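Tautomerase_3 domain-containing protein (Corynebacterium halotolerans YIM 70093 = DSM 44683, PDB 7M58) probably works as a hydrolytic dehalogenase on cis-3-chloroacrylic acid or a related small unsaturated acid, as a member of the cis-CaaD family of the tautomerase superfamily. Local coordinates at residues L118-E121 / E127-A130; D68-R73 / G123-W128; Q76-L81 / V104-G109; E15-V20 / F43-A48. All coordinates share one frame; numbering follows the deposited sequence.

In the fold
Contacts 1 and 2 share helix 125-129 and meet where Pro120 O accepts from Arg70 NH1. Contact 1 is partly buried and rests on an indole packed against a proline. Contact 2 is buried and ionic, built around a bound sulfate. Contact 3 is a surface salt bridge, nested within the chain loop that contact 2 closes, and the strands they use, 63-70 and 100-107, are neighbours in one sheet. Contact 4 is buried on the opposite side of the chain's centre, about 23 Å from contact 3 between centres. Contacts 3 and 4 each tie a helix to an outermost strand of the same sheet within this chain. Contact 4 mixes aromatic packing with charge, whereas contact 3 relies on charge.

Contact 1. Residues L118-E121 / E127-A130; sequences LLPE and EWFA
With CG trans to the backbone N (chi1 176°), Trp128 sends its indole from helix 125-129 to residues 118-121. With chi2 at 87°, one face of the ring is turned to Pro120. The proline ring crosses the indole at about a right angle. Pro120 CD sits over the five-membered ring, 3.6 Å from the centroid of that Trp128 ring, and makes a CH-pi contact. Pro120 CG packs nearby, 3.4 Å from Trp128 CB. Leu119 approaches the six-membered part obliquely, from the same side of the indole plane as Pro120. Its CD2 branch lies 3.7 Å from Trp128 CZ2. The polar tip of the ring is also used. Trp128 NE1 donates to Leu118 O at 2.9 Å, in a bent bond of 132°. This bond satisfies the N-H of a buried side chain and, with the proline contact, probably helps to fix the rotation of the ring. Tyr37 also touches Trp128. Leu119 is backbone-bonded to Met112, and its side chain comes within about 5 Å of the bound sulfate. The contact therefore joins the small hairpin of strands 112-114 and 117-118 to the short helix that follows, beside the anion site.

Contact 2. Residues D68-R73 / G123-W128; sequences DIRSGR and GKEEEW. With SO4 (sulfate ion), chain D.
Arg70 and Glu125 meet in a salt-bridge network at the sulfate site, where the end of strand 63-70 faces helix 125-129. The sulfate probably comes from the crystallisation liquor. Its place is consistent with a pocket for the carboxylate of a substrate, as expected in the cis-CaaD family. Arg70 and Arg73 both grip it, and His28 NE2 adds another hydrogen bond. Sulfate O1 accepts from the backbone, Arg70 N, at 2.9 Å. The same O1 also takes a hydrogen bond from Arg73 NE at 3.1 Å. The side chain of Arg70 lies between the sulfate and the acid. A bend at chi3 (-58°) turns its guanidinium so that both partners lie at its edge. Arg70 NH2 donates to Glu125 OE2 at 2.8 Å, with an angle of 147°. The weak second bond runs from Arg70 NH1 to the same OE2 at 3.2 Å. The guanidinium and carboxylate planes stand 80° apart, so this is a grip on one oxygen and not a flat two-oxygen pair. Arg70 NH1 is also bonded to Pro120 O, which helps set the group's rotation. Arg73 NH2 joins the network through a long salt bridge, 4.0 Å from Glu125 OE2. On its side, Glu125 is steadied by weak bonds from Gly123 N, 3.2 Å from OE1. The main arginine bond uses the anti lone pair of Glu125 OE2.

Contact 3. Residues Q76-L81 / V104-G109; sequences QQKTDL and VNEIPG
Charge pairing between Lys78 and Glu106 makes the contact. The two side chains come from opposite directions, one from a helix and one from a strand. Lys78 NZ reaches both carboxylate oxygens of Glu106, 3.0 Å from OE2 and 3.1 Å from OE1. It forms a salt bridge, and both hydrogen bonds within it are weak. Close packing of the lysine chain goes with it. Lys78 is bent at chi3 (-102°), which lays its last carbons against the acid group. Lys78 CD comes within 3.4 Å of Glu106 OE2, and Lys78 CE within 3.3 Å of Glu106 OE1. Glu106 is extended beyond CG and so reaches out toward the helix. A third kind of link crosses to another chain: Glu106 OE2 also accepts from Asn111 ND2 of the third subunit. That bond probably helps to hold the carboxylate in place. The contact belongs to the beta-alpha-beta unit of strand 63-70, helix 75-92 and strand 100-107. Within it, the salt bridge ties the helix to strand 100-107, which pairs in parallel with strand 63-70.

Contact 4. Residues E15-V20 / F43-A48; sequences ERRAAV and FNDLDA
Arg17 lies lengthwise over one face of the Phe43 ring, and the two side chains run past each other in opposite directions. Arg17 CG is centred above the ring, 3.8 Å from the Phe43 centroid and only 5° off the ring normal, in a CH-pi contact. Arg17 CB packs on the same ring, 3.7 Å from Phe43 CE2. The chain of Arg17 is fully extended from CG to NE, which carries its guanidinium past the ring to Asp45. The guanidinium and ring planes are nearly parallel, 15° apart. Val20 meets Phe43 differently: it comes to the ring edge, with CG1 3.8 Å from Phe43 CZ. Helix 14-31 thus rests on strand 40-46, an outermost strand of the sheet within this chain. Both are parts of the beta-alpha-beta unit that starts with strand 2-8, a building block of the tautomerase fold. Asp45 faces the guanidinium edge, with the two planes 34° apart. Arg17 NH2 makes a salt bridge to Asp45 OD2, though the modelled 2.4 Å is so short that its exact length is doubtful. A water completes the link: it accepts from Arg17 NE at 2.7 Å and donates to Asp45 OD1 at 2.6 Å. Gln14 OE1 takes a hydrogen bond from Arg17 NH1. Asp47 of the second subunit also pairs with Arg17 NH2, so this arginine probably offsets the like charges of Asp45 and that Asp47.

Contact 1. Residues L118-E121 / E127-A130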
loop_
_atom_site.group_PDB
_atom_site.type_symbol
_atom_site.label_atom_id
_atom_site.label_comp_id
_atom_site.label_asym_id
_atom_site.label_seq_id
_atom_site.Cartn_x
_atom_site.Cartn_y
_atom_site.Cartn_z
ATOM N N LEU A 118 -16.869 7.829 -9.149
ATOM C CA LEU A 118 -16.682 6.457 -8.695
ATOM C C LEU A 118 -16.554 5.556 -9.907
ATOM O O LEU A 118 -17.195 5.783 -10.933
ATOM C CB LEU A 118 -17.841 6.002 -7.808
ATOM C CG LEU A 118 -17.803 6.690 -6.445
ATOM C CD1 LEU A 118 -19.134 6.637 -5.726
ATOM C CD2 LEU A 118 -16.710 6.072 -5.593
ATOM N N LEU A 119 -15.667 4.595 -9.817
ATOM C CA LEU A 119 -15.388 3.722 -10.949
ATOM C C LEU A 119 -16.391 2.582 -10.994
ATOM O O LEU A 119 -16.923 2.178 -9.956
ATOM C CB LEU A 119 -13.982 3.144 -10.857
ATOM C CG LEU A 119 -12.839 4.083 -11.221
ATOM C CD1 LEU A 119 -11.558 3.313 -11.515
ATOM C CD2 LEU A 119 -13.222 4.939 -12.423
ATOM N N PRO A 120 -16.698 2.058 -12.174
ATOM C CA PRO A 120 -17.646 0.949 -12.243
ATOM C C PRO A 120 -16.955 -0.395 -12.170
ATOM O O PRO A 120 -15.721 -0.495 -12.200
ATOM C CB PRO A 120 -18.283 1.142 -13.617
ATOM C CG PRO A 120 -17.079 1.573 -14.437
ATOM C CD PRO A 120 -16.245 2.457 -13.520
ATOM N N GLU A 121 -17.799 -1.426 -12.111
ATOM C CA GLU A 121 -17.435 -2.783 -12.493
ATOM C C GLU A 121 -16.535 -2.867 -13.725
ATOM O O GLU A 121 -16.738 -2.134 -14.710
ATOM C CB GLU A 121 -18.712 -3.537 -12.822
ATOM C CG GLU A 121 -18.515 -4.870 -13.428
ATOM C CD GLU A 121 -19.776 -5.663 -13.558
ATOM O OE1 GLU A 121 -20.633 -5.517 -12.670
ATOM O OE2 GLU A 121 -20.046 -6.223 -14.675
ATOM N N GLU A 127 -20.400 2.282 -20.469
ATOM C CA GLU A 127 -21.503 2.853 -19.707
ATOM C C GLU A 127 -21.013 3.990 -18.811
ATOM O O GLU A 127 -21.612 5.068 -18.783
ATOM C CB GLU A 127 -22.198 1.751 -18.897
ATOM C CG GLU A 127 -23.653 1.507 -19.280
ATOM C CD GLU A 127 -24.316 0.465 -18.393
ATOM O OE1 GLU A 127 -25.574 0.458 -18.308
ATOM O OE2 GLU A 127 -23.587 -0.325 -17.728
ATOM N N TRP A 128 -19.938 3.738 -18.057
ATOM C CA TRP A 128 -19.365 4.759 -17.173
ATOM C C TRP A 128 -18.967 5.999 -17.971
ATOM O O TRP A 128 -19.339 7.128 -17.614
ATOM C CB TRP A 128 -18.162 4.148 -16.426
ATOM C CG TRP A 128 -17.382 5.061 -15.549
ATOM C CD1 TRP A 128 -17.636 5.355 -14.240
ATOM C CD2 TRP A 128 -16.193 5.791 -15.904
ATOM N NE1 TRP A 128 -16.688 6.235 -13.758
ATOM C CE2 TRP A 128 -15.793 6.522 -14.760
ATOM C CE3 TRP A 128 -15.446 5.915 -17.077
ATOM C CZ2 TRP A 128 -14.667 7.361 -14.756
ATOM C CZ3 TRP A 128 -14.328 6.748 -17.075
ATOM C CH2 TRP A 128 -13.955 7.466 -15.922
ATOM N N PHE A 129 -18.270 5.790 -19.091
ATOM C CA PHE A 129 -17.800 6.892 -19.927
ATOM C C PHE A 129 -18.957 7.769 -20.408
ATOM O O PHE A 129 -18.834 9.004 -20.443
ATOM C CB PHE A 129 -17.019 6.307 -21.104
ATOM C CG PHE A 129 -16.385 7.327 -21.993
ATOM C CD1 PHE A 129 -15.157 7.884 -21.668
ATOM C CD2 PHE A 129 -17.009 7.729 -23.159
ATOM C CE1 PHE A 129 -14.572 8.825 -22.492
ATOM C CE2 PHE A 129 -16.421 8.672 -23.986
ATOM C CZ PHE A 129 -15.208 9.220 -23.645
ATOM N N ALA A 130 -20.102 7.164 -20.747
ATOM C CA ALA A 130 -21.229 7.952 -21.248
ATOM C C ALA A 130 -21.871 8.833 -20.176
ATOM O O ALA A 130 -22.703 9.686 -20.518
ATOM C CB ALA A 130 -22.277 7.037 -21.886
#

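Contact 2. Residues D68-R73 / G123-W128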
loop_
_atom_site.group_PDB
_atom_site.type_symbol
_atom_site.label_atom_id
_atom_site.label_comp_id
_atom_site.label_asym_id
_atom_site.label_seq_id
_atom_site.Cartn_x
_atom_site.Cartn_y
_atom_site.Cartn_z
ATOM N N ASP A 68 -2.995 -2.056 -7.564
ATOM C CA ASP A 68 -4.369 -2.046 -7.067
ATOM C C ASP A 68 -5.289 -2.075 -8.288
ATOM O O ASP A 68 -5.273 -1.154 -9.108
ATOM C CB ASP A 68 -4.662 -0.825 -6.186
ATOM C CG ASP A 68 -3.954 -0.862 -4.799
ATOM O OD1 ASP A 68 -4.349 -1.663 -3.918
ATOM O OD2 ASP A 68 -3.022 -0.049 -4.565
ATOM N N ILE A 69 -6.063 -3.152 -8.426
ATOM C CA ILE A 69 -6.977 -3.346 -9.544
ATOM C C ILE A 69 -8.374 -3.633 -8.995
ATOM O O ILE A 69 -8.556 -4.023 -7.837
ATOM C CB ILE A 69 -6.542 -4.481 -10.490
ATOM C CG1 ILE A 69 -6.794 -5.843 -9.825
ATOM C CG2 ILE A 69 -5.083 -4.306 -10.931
ATOM C CD1 ILE A 69 -6.725 -6.979 -10.799
ATOM N N ARG A 70 -9.369 -3.440 -9.847
ATOM C CA ARG A 70 -10.745 -3.719 -9.463
ATOM C C ARG A 70 -10.992 -5.215 -9.307
ATOM O O ARG A 70 -10.467 -6.037 -10.064
ATOM C CB ARG A 70 -11.693 -3.146 -10.509
ATOM C CG ARG A 70 -12.021 -1.720 -10.259
ATOM C CD ARG A 70 -12.725 -1.071 -11.421
ATOM N NE ARG A 70 -11.928 -1.159 -12.639
ATOM C CZ ARG A 70 -12.410 -0.968 -13.862
ATOM N NH1 ARG A 70 -13.687 -0.662 -14.032
ATOM N NH2 ARG A 70 -11.615 -1.095 -14.916
ATOM N N SER A 71 -11.786 -5.569 -8.302
ATOM C CA SER A 71 -12.243 -6.947 -8.204
ATOM C C SER A 71 -13.312 -7.224 -9.264
ATOM O O SER A 71 -13.911 -6.305 -9.839
ATOM C CB SER A 71 -12.748 -7.248 -6.793
ATOM O OG SER A 71 -13.384 -6.119 -6.246
ATOM N N GLY A 72 -13.507 -8.515 -9.563
ATOM C CA GLY A 72 -14.479 -8.951 -10.550
ATOM C C GLY A 72 -13.886 -9.478 -11.840
ATOM O O GLY A 72 -14.643 -9.859 -12.745
ATOM N N ARG A 73 -12.562 -9.537 -11.942
ATOM C CA ARG A 73 -11.875 -10.025 -13.129
ATOM C C ARG A 73 -11.702 -11.536 -13.035
ATOM O O ARG A 73 -11.666 -12.110 -11.938
ATOM C CB ARG A 73 -10.503 -9.353 -13.278
ATOM C CG ARG A 73 -10.517 -7.829 -13.233
ATOM C CD ARG A 73 -10.002 -7.263 -14.541
ATOM N NE ARG A 73 -10.183 -5.826 -14.606
ATOM C CZ ARG A 73 -10.428 -5.165 -15.727
ATOM N NH1 ARG A 73 -10.527 -5.815 -16.879
ATOM N NH2 ARG A 73 -10.576 -3.851 -15.694
ATOM N N GLY A 123 -15.383 -4.023 -17.218
ATOM C CA GLY A 123 -16.194 -4.346 -18.369
ATOM C C GLY A 123 -17.299 -3.348 -18.659
ATOM O O GLY A 123 -17.858 -3.369 -19.761
ATOM N N LYS A 124 -17.662 -2.517 -17.685
ATOM C CA LYS A 124 -18.693 -1.504 -17.846
ATOM C C LYS A 124 -18.124 -0.107 -18.098
ATOM O O LYS A 124 -18.732 0.890 -17.696
ATOM C CB LYS A 124 -19.597 -1.521 -16.617
ATOM C CG LYS A 124 -20.339 -2.835 -16.487
ATOM C CD LYS A 124 -21.703 -2.781 -17.189
ATOM C CE LYS A 124 -22.089 -4.150 -17.740
ATOM N NZ LYS A 124 -21.665 -5.313 -16.875
ATOM N N GLU A 125 -16.944 -0.010 -18.713
ATOM C CA GLU A 125 -16.326 1.298 -18.895
ATOM C C GLU A 125 -17.067 2.156 -19.919
ATOM O O GLU A 125 -17.068 3.383 -19.787
ATOM C CB GLU A 125 -14.862 1.149 -19.306
ATOM C CG GLU A 125 -13.952 0.654 -18.198
ATOM C CD GLU A 125 -13.900 -0.857 -18.100
ATOM O OE1 GLU A 125 -14.413 -1.510 -19.032
ATOM O OE2 GLU A 125 -13.336 -1.386 -17.107
ATOM N N GLU A 126 -17.677 1.554 -20.949
ATOM C CA GLU A 126 -18.448 2.344 -21.923
ATOM C C GLU A 126 -19.629 3.036 -21.253
ATOM O O GLU A 126 -19.891 4.221 -21.493
ATOM C CB GLU A 126 -18.967 1.460 -23.048
ATOM C CG GLU A 126 -18.035 1.224 -24.219
ATOM C CD GLU A 126 -18.683 0.282 -25.236
ATOM O OE1 GLU A 126 -19.443 -0.610 -24.796
ATOM O OE2 GLU A 126 -18.458 0.425 -26.460
ATOM N N GLU A 127 -20.400 2.282 -20.469
ATOM C CA GLU A 127 -21.503 2.853 -19.707
ATOM C C GLU A 127 -21.013 3.990 -18.811
ATOM O O GLU A 127 -21.612 5.068 -18.783
ATOM C CB GLU A 127 -22.198 1.751 -18.897
ATOM C CG GLU A 127 -23.653 1.507 -19.280
ATOM C CD GLU A 127 -24.316 0.465 -18.393
ATOM O OE1 GLU A 127 -25.574 0.458 -18.308
ATOM O OE2 GLU A 127 -23.587 -0.325 -17.728
ATOM N N TRP A 128 -19.938 3.738 -18.057
ATOM C CA TRP A 128 -19.365 4.759 -17.173
ATOM C C TRP A 128 -18.967 5.999 -17.971
ATOM O O TRP A 128 -19.339 7.128 -17.614
ATOM C CB TRP A 128 -18.162 4.148 -16.426
ATOM C CG TRP A 128 -17.382 5.061 -15.549
ATOM C CD1 TRP A 128 -17.636 5.355 -14.240
ATOM C CD2 TRP A 128 -16.193 5.791 -15.904
ATOM N NE1 TRP A 128 -16.688 6.235 -13.758
ATOM C CE2 TRP A 128 -15.793 6.522 -14.760
ATOM C CE3 TRP A 128 -15.446 5.915 -17.077
ATOM C CZ2 TRP A 128 -14.667 7.361 -14.756
ATOM C CZ3 TRP A 128 -14.328 6.748 -17.075
ATOM C CH2 TRP A 128 -13.955 7.466 -15.922
HETATM S S SO4 D . -8.712 -2.202 -13.176
HETATM O O1 SO4 D . -9.423 -3.474 -12.722
HETATM O O2 SO4 D . -7.321 -2.185 -12.622
HETATM O O3 SO4 D . -9.461 -0.966 -12.717
HETATM O O4 SO4 D . -8.484 -2.192 -14.670
#

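Contact 3. Residues Q76-L81 / V104-G109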
loop_
_atom_site.group_PDB
_atom_site.type_symbol
_atom_site.label_atom_id
_atom_site.label_comp_id
_atom_site.label_asym_id
_atom_site.label_seq_id
_atom_site.Cartn_x
_atom_site.Cartn_y
_atom_site.Cartn_z
ATOM N N GLN A 76 -8.145 -16.022 -14.995
ATOM C CA GLN A 76 -7.146 -16.127 -16.049
ATOM C C GLN A 76 -6.496 -14.789 -16.362
ATOM O O GLN A 76 -5.265 -14.704 -16.420
ATOM C CB GLN A 76 -7.759 -16.713 -17.316
ATOM C CG GLN A 76 -6.702 -17.070 -18.350
ATOM C CD GLN A 76 -7.230 -17.934 -19.480
ATOM O OE1 GLN A 76 -8.425 -17.916 -19.794
ATOM N NE2 GLN A 76 -6.337 -18.703 -20.096
ATOM N N GLN A 77 -7.279 -13.715 -16.508
ATOM C CA GLN A 77 -6.626 -12.444 -16.822
ATOM C C GLN A 77 -5.744 -11.982 -15.658
ATOM O O GLN A 77 -4.648 -11.457 -15.883
ATOM C CB GLN A 77 -7.623 -11.364 -17.294
ATOM C CG GLN A 77 -8.844 -11.049 -16.456
ATOM C CD GLN A 77 -9.825 -10.081 -17.164
ATOM O OE1 GLN A 77 -9.635 -9.696 -18.319
ATOM N NE2 GLN A 77 -10.852 -9.663 -16.437
ATOM N N LYS A 78 -6.167 -12.215 -14.413
ATOM C CA LYS A 78 -5.319 -11.853 -13.281
ATOM C C LYS A 78 -3.962 -12.556 -13.347
ATOM O O LYS A 78 -2.919 -11.901 -13.367
ATOM C CB LYS A 78 -6.011 -12.189 -11.959
ATOM C CG LYS A 78 -6.960 -11.103 -11.477
ATOM C CD LYS A 78 -7.466 -11.410 -10.078
ATOM C CE LYS A 78 -8.871 -11.966 -10.153
ATOM N NZ LYS A 78 -9.236 -12.622 -8.888
ATOM N N THR A 79 -3.957 -13.884 -13.449
ATOM C CA THR A 79 -2.667 -14.574 -13.444
ATOM C C THR A 79 -1.879 -14.250 -14.708
ATOM O O THR A 79 -0.650 -14.179 -14.688
ATOM C CB THR A 79 -2.856 -16.081 -13.295
ATOM O OG1 THR A 79 -3.745 -16.525 -14.323
ATOM C CG2 THR A 79 -3.441 -16.419 -11.892
ATOM N N ASP A 80 -2.576 -14.032 -15.813
ATOM C CA ASP A 80 -1.927 -13.688 -17.069
ATOM C C ASP A 80 -1.236 -12.336 -16.936
ATOM O O ASP A 80 -0.043 -12.211 -17.268
ATOM C CB ASP A 80 -3.000 -13.642 -18.165
ATOM C CG ASP A 80 -3.127 -14.954 -18.920
ATOM O OD1 ASP A 80 -2.296 -15.873 -18.715
ATOM O OD2 ASP A 80 -4.158 -15.121 -19.624
ATOM N N LEU A 81 -1.943 -11.366 -16.340
ATOM C CA LEU A 81 -1.348 -10.065 -16.048
ATOM C C LEU A 81 -0.118 -10.178 -15.150
ATOM O O LEU A 81 0.895 -9.508 -15.389
ATOM C CB LEU A 81 -2.385 -9.163 -15.399
ATOM C CG LEU A 81 -2.044 -7.688 -15.111
ATOM C CD1 LEU A 81 -1.909 -6.865 -16.375
ATOM C CD2 LEU A 81 -3.088 -7.063 -14.206
ATOM N N VAL A 104 -0.876 -8.338 -6.554
ATOM C CA VAL A 104 -2.125 -7.756 -7.034
ATOM C C VAL A 104 -3.129 -7.721 -5.892
ATOM O O VAL A 104 -3.545 -8.778 -5.386
ATOM C CB VAL A 104 -2.671 -8.520 -8.247
ATOM C CG1 VAL A 104 -4.144 -8.204 -8.481
ATOM C CG2 VAL A 104 -1.865 -8.147 -9.462
ATOM N N ASN A 105 -3.521 -6.536 -5.447
ATOM C CA ASN A 105 -4.595 -6.369 -4.483
ATOM C C ASN A 105 -5.823 -5.938 -5.263
ATOM O O ASN A 105 -5.730 -5.081 -6.144
ATOM C CB ASN A 105 -4.251 -5.333 -3.396
ATOM C CG ASN A 105 -5.345 -5.194 -2.317
ATOM O OD1 ASN A 105 -5.775 -6.178 -1.723
ATOM N ND2 ASN A 105 -5.804 -3.963 -2.079
ATOM N N GLU A 106 -6.966 -6.525 -4.951
ATOM C CA GLU A 106 -8.184 -6.321 -5.720
ATOM C C GLU A 106 -9.148 -5.487 -4.911
ATOM O O GLU A 106 -9.404 -5.783 -3.740
ATOM C CB GLU A 106 -8.855 -7.637 -6.057
ATOM C CG GLU A 106 -8.178 -8.401 -7.113
ATOM C CD GLU A 106 -8.845 -9.733 -7.304
ATOM O OE1 GLU A 106 -9.939 -9.773 -7.920
ATOM O OE2 GLU A 106 -8.266 -10.736 -6.800
ATOM N N ILE A 107 -9.668 -4.427 -5.499
ATOM C CA ILE A 107 -10.540 -3.684 -4.618
ATOM C C ILE A 107 -11.804 -3.386 -5.434
ATOM O O ILE A 107 -11.716 -3.276 -6.662
ATOM C CB ILE A 107 -9.789 -2.488 -4.026
ATOM C CG1 ILE A 107 -10.333 -2.457 -2.602
ATOM C CG2 ILE A 107 -10.220 -1.143 -4.614
ATOM C CD1 ILE A 107 -9.592 -1.701 -1.755
ATOM N N PRO A 108 -13.000 -3.378 -4.844
ATOM C CA PRO A 108 -14.197 -3.073 -5.639
ATOM C C PRO A 108 -14.107 -1.709 -6.310
ATOM O O PRO A 108 -13.475 -0.779 -5.806
ATOM C CB PRO A 108 -15.328 -3.116 -4.605
ATOM C CG PRO A 108 -14.653 -3.202 -3.270
ATOM C CD PRO A 108 -13.341 -3.813 -3.487
ATOM N N GLY A 109 -14.721 -1.616 -7.493
ATOM C CA GLY A 109 -14.707 -0.369 -8.244
ATOM C C GLY A 109 -15.345 0.789 -7.496
ATOM O O GLY A 109 -14.859 1.917 -7.559
#

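Contact 4. Residues E15-V20 / F43-A48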
loop_
_atom_site.group_PDB
_atom_site.type_symbol
_atom_site.label_atom_id
_atom_site.label_comp_id
_atom_site.label_asym_id
_atom_site.label_seq_id
_atom_site.Cartn_x
_atom_site.Cartn_y
_atom_site.Cartn_z
ATOM N N GLU A 15 14.263 7.474 -18.275
ATOM C CA GLU A 15 13.756 6.961 -19.542
ATOM C C GLU A 15 13.328 5.504 -19.466
ATOM O O GLU A 15 12.512 5.068 -20.287
ATOM C CB GLU A 15 14.788 7.096 -20.659
ATOM C CG GLU A 15 15.609 5.839 -20.896
ATOM C CD GLU A 15 16.693 6.035 -21.943
ATOM O OE1 GLU A 15 16.318 6.081 -23.138
ATOM O OE2 GLU A 15 17.895 6.131 -21.587
ATOM N N ARG A 16 13.854 4.755 -18.500
ATOM C CA ARG A 16 13.403 3.402 -18.223
ATOM C C ARG A 16 12.145 3.439 -17.361
ATOM O O ARG A 16 11.287 2.573 -17.483
ATOM C CB ARG A 16 14.536 2.682 -17.497
ATOM C CG ARG A 16 15.802 2.424 -18.342
ATOM C CD ARG A 16 16.441 1.029 -18.341
ATOM N NE ARG A 16 17.508 0.938 -19.345
ATOM C CZ ARG A 16 18.336 -0.107 -19.475
ATOM N NH1 ARG A 16 18.287 -1.120 -18.600
ATOM N NH2 ARG A 16 19.267 -0.115 -20.433
ATOM N N ARG A 17 11.972 4.480 -16.540
ATOM C CA ARG A 17 10.676 4.737 -15.906
ATOM C C ARG A 17 9.606 4.984 -16.950
ATOM O O ARG A 17 8.467 4.540 -16.799
ATOM C CB ARG A 17 10.726 5.954 -14.966
ATOM C CG ARG A 17 11.403 5.816 -13.631
ATOM C CD ARG A 17 11.276 7.179 -12.946
ATOM N NE ARG A 17 11.750 7.234 -11.564
ATOM C CZ ARG A 17 11.839 8.354 -10.853
ATOM N NH1 ARG A 17 11.495 9.518 -11.392
ATOM N NH2 ARG A 17 12.255 8.315 -9.599
ATOM N N ALA A 18 9.943 5.763 -17.981
ATOM C CA ALA A 18 8.991 6.030 -19.049
ATOM C C ALA A 18 8.624 4.745 -19.780
ATOM O O ALA A 18 7.451 4.518 -20.109
ATOM C CB ALA A 18 9.584 7.043 -20.021
ATOM N N ALA A 19 9.616 3.878 -20.014
ATOM C CA ALA A 19 9.367 2.616 -20.704
ATOM C C ALA A 19 8.553 1.664 -19.835
ATOM O O ALA A 19 7.674 0.960 -20.341
ATOM C CB ALA A 19 10.696 1.972 -21.118
ATOM N N VAL A 20 8.836 1.620 -18.529
ATOM C CA VAL A 20 8.078 0.750 -17.635
ATOM C C VAL A 20 6.624 1.213 -17.555
ATOM O O VAL A 20 5.689 0.405 -17.628
ATOM C CB VAL A 20 8.734 0.702 -16.238
ATOM C CG1 VAL A 20 7.760 0.101 -15.234
ATOM C CG2 VAL A 20 10.043 -0.080 -16.258
ATOM N N PHE A 43 6.409 5.602 -8.986
ATOM C CA PHE A 43 7.724 5.061 -8.676
ATOM C C PHE A 43 8.138 5.541 -7.295
ATOM O O PHE A 43 8.416 6.730 -7.103
ATOM C CB PHE A 43 8.749 5.464 -9.734
ATOM C CG PHE A 43 8.542 4.779 -11.033
ATOM C CD1 PHE A 43 9.026 3.485 -11.232
ATOM C CD2 PHE A 43 7.830 5.397 -12.055
ATOM C CE1 PHE A 43 8.813 2.824 -12.434
ATOM C CE2 PHE A 43 7.616 4.742 -13.266
ATOM C CZ PHE A 43 8.107 3.453 -13.458
ATOM N N ASN A 44 8.184 4.606 -6.344
ATOM C CA ASN A 44 8.708 4.855 -5.004
ATOM C C ASN A 44 10.179 4.451 -4.975
ATOM O O ASN A 44 10.513 3.258 -4.953
ATOM C CB ASN A 44 7.909 4.086 -3.955
ATOM C CG ASN A 44 6.472 4.583 -3.844
ATOM O OD1 ASN A 44 6.228 5.740 -3.490
ATOM N ND2 ASN A 44 5.514 3.709 -4.135
ATOM N N ASP A 45 11.064 5.439 -4.961
ATOM C CA ASP A 45 12.486 5.145 -4.924
ATOM C C ASP A 45 12.953 4.992 -3.483
ATOM O O ASP A 45 12.588 5.782 -2.603
ATOM C CB ASP A 45 13.283 6.237 -5.640
ATOM C CG ASP A 45 13.070 6.218 -7.154
ATOM O OD1 ASP A 45 12.530 5.213 -7.686
ATOM O OD2 ASP A 45 13.449 7.207 -7.815
ATOM N N LEU A 46 13.803 4.002 -3.257
ATOM C CA LEU A 46 14.188 3.603 -1.915
ATOM C C LEU A 46 15.637 3.982 -1.654
ATOM O O LEU A 46 16.454 4.014 -2.577
ATOM C CB LEU A 46 14.011 2.090 -1.742
ATOM C CG LEU A 46 12.600 1.537 -1.873
ATOM C CD1 LEU A 46 12.629 0.010 -1.848
ATOM C CD2 LEU A 46 11.718 2.099 -0.765
ATOM N N ASP A 47 15.939 4.275 -0.384
ATOM C CA ASP A 47 17.300 4.539 0.077
ATOM C C ASP A 47 18.184 3.292 -0.075
ATOM O O ASP A 47 17.706 2.183 -0.339
ATOM C CB ASP A 47 17.282 5.029 1.527
ATOM C CG ASP A 47 18.417 6.006 1.832
ATOM O OD1 ASP A 47 19.367 6.099 1.020
ATOM O OD2 ASP A 47 18.361 6.684 2.882
ATOM N N ALA A 48 19.487 3.483 0.160
ATOM C CA ALA A 48 20.488 2.464 -0.170
ATOM C C ALA A 48 20.270 1.139 0.564
ATOM O O ALA A 48 20.338 0.062 -0.047
ATOM C CB ALA A 48 21.887 3.003 0.115
HETATM O O HOH W 1 12.476 4.931 -10.319
#